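Local atomic coordinates of peroxisomal fatty acid beta-oxidation multifunctional protein MFP2 (PDB entry 2WTB), a protein that carries out the hydratase and NAD-dependent 3-hydroxyacyl-CoA dehydrogenase steps of fatty acid beta-oxidation in plant peroxisomes during seed germination. Residues 210-214 against 215-219. Residues are numbered along the deposited sequence; the frame is centred on the assembly and turned at random.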
ATOM      1  N   PRO A 210      25.131 -22.233  25.836  1.00 47.44           N
ATOM      2  CA  PRO A 210      24.507 -23.325  25.085  1.00 42.77           C
ATOM      3  C   PRO A 210      24.787 -23.248  23.590  1.00 50.35           C
ATOM      4  O   PRO A 210      24.882 -22.156  23.033  1.00 54.11           O
ATOM      5  CB  PRO A 210      23.012 -23.103  25.331  1.00 36.38           C
ATOM      6  CG  PRO A 210      22.942 -22.349  26.599  1.00 40.49           C
ATOM      7  CD  PRO A 210      24.140 -21.459  26.603  1.00 45.88           C
ATOM      8  N   TRP A 211      24.912 -24.405  22.950  1.00 55.15           N
ATOM      9  CA  TRP A 211      25.075 -24.471  21.505  1.00 48.09           C
ATOM     10  C   TRP A 211      23.785 -24.988  20.878  1.00 43.75           C
ATOM     11  O   TRP A 211      23.649 -26.181  20.620  1.00 48.13           O
ATOM     12  CB  TRP A 211      26.238 -25.389  21.140  1.00 36.95           C
ATOM     13  CG  TRP A 211      26.650 -25.290  19.703  1.00 49.18           C
ATOM     14  CD1 TRP A 211      25.847 -24.989  18.640  1.00 46.97           C
ATOM     15  CD2 TRP A 211      27.959 -25.512  19.165  1.00 49.19           C
ATOM     16  NE1 TRP A 211      26.578 -24.999  17.479  1.00 48.22           N
ATOM     17  CE2 TRP A 211      27.877 -25.321  17.773  1.00 48.40           C
ATOM     18  CE3 TRP A 211      29.194 -25.850  19.728  1.00 55.33           C
ATOM     19  CZ2 TRP A 211      28.981 -25.457  16.934  1.00 52.69           C
ATOM     20  CZ3 TRP A 211      30.289 -25.985  18.893  1.00 58.04           C
ATOM     21  CH2 TRP A 211      30.175 -25.788  17.511  1.00 56.72           C
ATOM     22  N   VAL A 212      22.845 -24.083  20.626  1.00 46.14           N
ATOM     23  CA  VAL A 212      21.508 -24.463  20.183  1.00 34.77           C
ATOM     24  C   VAL A 212      21.293 -24.374  18.671  1.00 50.47           C
ATOM     25  O   VAL A 212      21.651 -23.380  18.042  1.00 47.29           O
ATOM     26  CB  VAL A 212      20.441 -23.591  20.871  1.00 40.01           C
ATOM     27  CG1 VAL A 212      19.050 -23.963  20.385  1.00 53.70           C
ATOM     28  CG2 VAL A 212      20.545 -23.727  22.381  1.00 44.35           C
ATOM     29  N   SER A 213      20.703 -25.419  18.097  1.00 50.91           N
ATOM     30  CA  SER A 213      20.224 -25.382  16.717  1.00 45.06           C
ATOM     31  C   SER A 213      18.726 -25.107  16.697  1.00 49.39           C
ATOM     32  O   SER A 213      17.933 -25.904  17.196  1.00 66.76           O
ATOM     33  CB  SER A 213      20.520 -26.694  15.989  1.00 47.16           C
ATOM     34  OG  SER A 213      21.862 -26.742  15.539  1.00 58.16           O
ATOM     35  N   SER A 214      18.347 -23.976  16.115  1.00 43.51           N
ATOM     36  CA  SER A 214      16.957 -23.538  16.092  1.00 43.43           C
ATOM     37  C   SER A 214      16.036 -24.518  15.367  1.00 56.89           C
ATOM     38  O   SER A 214      14.882 -24.702  15.757  1.00 64.12           O
ATOM     39  CB  SER A 214      16.852 -22.158  15.435  1.00 47.60           C
ATOM     40  OG  SER A 214      17.885 -21.300  15.889  1.00 50.76           O
ATOM     41  N   VAL A 215      16.548 -25.144  14.314  1.00 52.27           N
ATOM     42  CA  VAL A 215      15.715 -25.964  13.442  1.00 52.21           C
ATOM     43  C   VAL A 215      15.254 -27.256  14.116  1.00 47.02           C
ATOM     44  O   VAL A 215      14.196 -27.789  13.787  1.00 59.09           O
ATOM     45  CB  VAL A 215      16.430 -26.292  12.114  1.00 51.74           C
ATOM     46  CG1 VAL A 215      17.200 -27.600  12.232  1.00 45.62           C
ATOM     47  CG2 VAL A 215      15.422 -26.373  10.980  1.00 60.60           C
ATOM     48  N   SER A 216      16.045 -27.752  15.061  1.00 43.80           N
ATOM     49  CA  SER A 216      15.689 -28.976  15.778  1.00 56.65           C
ATOM     50  C   SER A 216      15.288 -28.699  17.228  1.00 65.84           C
ATOM     51  O   SER A 216      15.498 -29.527  18.111  1.00 69.20           O
ATOM     52  CB  SER A 216      16.833 -29.992  15.714  1.00 53.93           C
ATOM     53  OG  SER A 216      18.085 -29.382  15.976  1.00 58.67           O
ATOM     54  N   LYS A 217      14.703 -27.527  17.457  1.00 69.77           N
ATOM     55  CA  LYS A 217      14.268 -27.116  18.786  1.00 63.78           C
ATOM     56  C   LYS A 217      12.759 -27.306  18.925  1.00 66.36           C
ATOM     57  O   LYS A 217      11.991 -26.822  18.096  1.00 70.50           O
ATOM     58  CB  LYS A 217      14.643 -25.649  19.015  1.00 57.95           C
ATOM     59  CG  LYS A 217      14.294 -25.091  20.387  1.00 53.32           C
ATOM     60  CD  LYS A 217      14.485 -23.574  20.407  1.00 53.42           C
ATOM     61  CE  LYS A 217      14.327 -23.002  21.806  1.00 53.37           C
ATOM     62  NZ  LYS A 217      15.409 -23.474  22.714  1.00 68.88           N
ATOM     63  N   THR A 218      12.341 -28.008  19.975  1.00 71.24           N
ATOM     64  CA  THR A 218      10.924 -28.312  20.183  1.00 72.65           C
ATOM     65  C   THR A 218      10.374 -27.669  21.457  1.00 66.28           C
ATOM     66  O   THR A 218       9.160 -27.605  21.660  1.00 52.48           O
ATOM     67  CB  THR A 218      10.684 -29.832  20.222  1.00 77.97           C
ATOM     68  OG1 THR A 218      11.136 -30.413  18.994  1.00 76.21           O
ATOM     69  CG2 THR A 218       9.207 -30.143  20.408  1.00 94.95           C
ATOM     70  N   ASP A 219      11.279 -27.190  22.304  1.00 71.43           N
ATOM     71  CA  ASP A 219      10.922 -26.472  23.525  1.00 76.12           C
ATOM     72  C   ASP A 219       9.677 -25.596  23.403  1.00 67.30           C
ATOM     73  O   ASP A 219       8.840 -25.579  24.297  1.00 49.81           O
ATOM     74  CB  ASP A 219      12.091 -25.590  23.976  1.00 78.85           C
ATOM     75  CG  ASP A 219      12.941 -26.246  25.042  1.00 92.29           C
ATOM     76  OD1 ASP A 219      12.416 -27.108  25.780  1.00100.58           O
ATOM     77  OD2 ASP A 219      14.131 -25.888  25.149  1.00 90.06           O
TER
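Ser-213 and Ser-214 meet Ser-216 and Lys-217 in a local contact round a tight turn, at the surface of the enoyl-CoA hydratase/isomerase section, in the loop that joins helix 193-205 to helix 224-241. Two successive backbone bonds of i to i+3 spacing define it, both weak. Ser-216 N donates to Ser-213 O at 3.4 Å, and the N-H...O angle is 140°. Lys-217 N donates to Ser-214 O at 3.3 Å, with an angle of 147°. The backbone at Ser-214 and Val-215, the two central residues of the first turn, has the near-helical conformation of a type I beta turn, while the flanking residues Ser-213 and Lys-217 have extended backbone angles.

Side chains add little. Ser-216 turns OG back between its own backbone N and carbonyl carbon (chi1 45°), which brings the hydroxyl alongside Ser-213, 3.6 Å from CB. Lys-217 lays CB against the carbonyl oxygen of Ser-214 at 3.4 Å. From there CG runs anti to the backbone N and the chain stays extended until it bends at its last torsion. Its NZ ends 4.3 Å from Val-212 CG1. The same NZ forms a long salt bridge to Asp-219 OD2, at 3.7 Å.

Ser-214, the buried residue of the turn, faces the body of the domain: its OG hydrogen-bonds to Met-122 O in helix 116-123. The side chain of Ser-214 lies about 10 Å from that of Glu-119, the predicted nucleophile. It also touches Glu-99 of helix 88-99, and Arg-153 and Leu-157 of helix 150-158.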